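Local coordinates for UDP-N-acetylglucosamine 4,6-dehydratase (Vibrio fischeri, PDB 3PVZ), which catalyses the 4,6-dehydration of UDP-N-acetylglucosamine, binding NAD as its nicotinamide cofactor, at the interface of chains A and B. Coordinates in Å, arbitrary orientation; residue numbers count along the deposited sequence, not the author numbering. Chains: chain A/B, UDP-N-acetylglucosamine 4,6-dehydratase.

The interface of chains A and B. Residues chain A 74, 77, 93; chain B 126, 129-130.
B:Arg126 reaches across the two-fold interface from the short 3-10 helix 125-128 and lays its guanidinium against A:Val77, on helix 70-83, and A:Thr93, on strand 90-94. Its terminal nitrogen NH2 donates a hydrogen bond to the hydroxyl OG1 of A:Thr93 over 3.2 Å. The bond is somewhat bent, and the hydroxyl lies 25° out of the guanidinium plane, displaced toward the face that A:Val77 covers, so this is a moderate grip. The two side chains cross at about a right angle, with CD of the arginine also passing 3.7 Å from OG1. On A:Thr93 the hydroxyl sits between the backbone N and the carbonyl carbon (chi1 68°), which turns it toward the arginine, while the methyl CG2 brushes NH2 more loosely.

A:Val77 adds packing against the guanidinium, meeting it tip to tip: methyl CG2 stands over the centre of one face, 4.0 Å from CZ, and CG1 comes against NH1 at 3.3 Å. A bend at the second torsion of the arginine (chi2 -98°), followed by an extended end, carries the guanidinium to these methyls. One turn earlier on helix 70-83, A:Val74 borders the aliphatic stem at a distance, its CG2 4.4 Å from CG of B:Arg126. A:Thr93 and A:Val77 thus give the cation a polar and an apolar contact from chain A, in a patch that hides about 150 Å² of a larger symmetric interface; the crystal structure by itself does not establish that the dimer forms in solution.

B:Lys129 adds a less certain contact. Its ammonium is paired with B:Asp130 of its own chain, but that salt bridge is modelled too short to be trusted in detail, and CE is pressed implausibly close to the backbone carbonyl of A:Thr93. This crowded lysine tip leaves NZ of B:Lys129 2.9 Å from the carbonyl O of A:Thr93, a plausible but doubtful hydrogen bond from the lysine amine to the backbone oxygen.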
# COMPACT_ATOMS: atom_id res chain seq x y z
N VAL A 74 -1.79 -6.40 -9.75
CA VAL A 74 -1.19 -7.07 -10.89
C VAL A 74 -0.64 -8.42 -10.46
O VAL A 74 -0.87 -9.44 -11.14
CB VAL A 74 -0.08 -6.19 -11.60
CG1 VAL A 74 0.67 -7.02 -12.63
CG2 VAL A 74 -0.68 -4.98 -12.26
N VAL A 77 -3.66 -10.93 -9.88
CA VAL A 77 -4.16 -11.45 -11.16
C VAL A 77 -3.17 -12.46 -11.82
O VAL A 77 -3.58 -13.53 -12.23
CB VAL A 77 -4.46 -10.33 -12.13
CG1 VAL A 77 -5.10 -10.87 -13.41
CG2 VAL A 77 -5.37 -9.30 -11.48
N THR A 93 -11.03 -6.21 -11.23
CA THR A 93 -10.26 -5.58 -10.22
C THR A 93 -10.27 -4.05 -10.45
O THR A 93 -10.32 -3.58 -11.55
CB THR A 93 -8.82 -6.13 -10.25
OG1 THR A 93 -8.21 -5.68 -11.46
CG2 THR A 93 -8.84 -7.67 -10.24
N ARG B 126 -3.79 -1.73 -16.41
CA ARG B 126 -4.99 -2.11 -15.63
C ARG B 126 -5.77 -0.88 -15.25
O ARG B 126 -6.96 -0.86 -15.46
CB ARG B 126 -4.64 -2.83 -14.32
CG ARG B 126 -4.39 -4.30 -14.44
CD ARG B 126 -5.59 -5.15 -14.08
NE ARG B 126 -5.49 -6.45 -14.77
CZ ARG B 126 -6.45 -7.38 -14.80
NH1 ARG B 126 -6.22 -8.51 -15.48
NH2 ARG B 126 -7.61 -7.20 -14.16
N LYS B 129 -8.60 0.75 -17.45
CA LYS B 129 -9.67 -0.06 -18.01
C LYS B 129 -11.08 0.36 -17.61
O LYS B 129 -12.02 -0.03 -18.27
CB LYS B 129 -9.48 -1.55 -17.64
CG LYS B 129 -9.30 -1.79 -16.14
CD LYS B 129 -9.85 -3.12 -15.63
CE LYS B 129 -10.19 -3.04 -14.12
NZ LYS B 129 -11.11 -1.99 -13.81
N ASP B 130 -11.23 1.16 -16.56
CA ASP B 130 -12.57 1.43 -16.04
C ASP B 130 -12.66 2.88 -15.60
O ASP B 130 -11.67 3.42 -15.16
CB ASP B 130 -12.92 0.46 -14.90
CG ASP B 130 -12.29 0.87 -13.56
OD1 ASP B 130 -12.78 1.84 -12.90
OD2 ASP B 130 -11.34 0.22 -13.11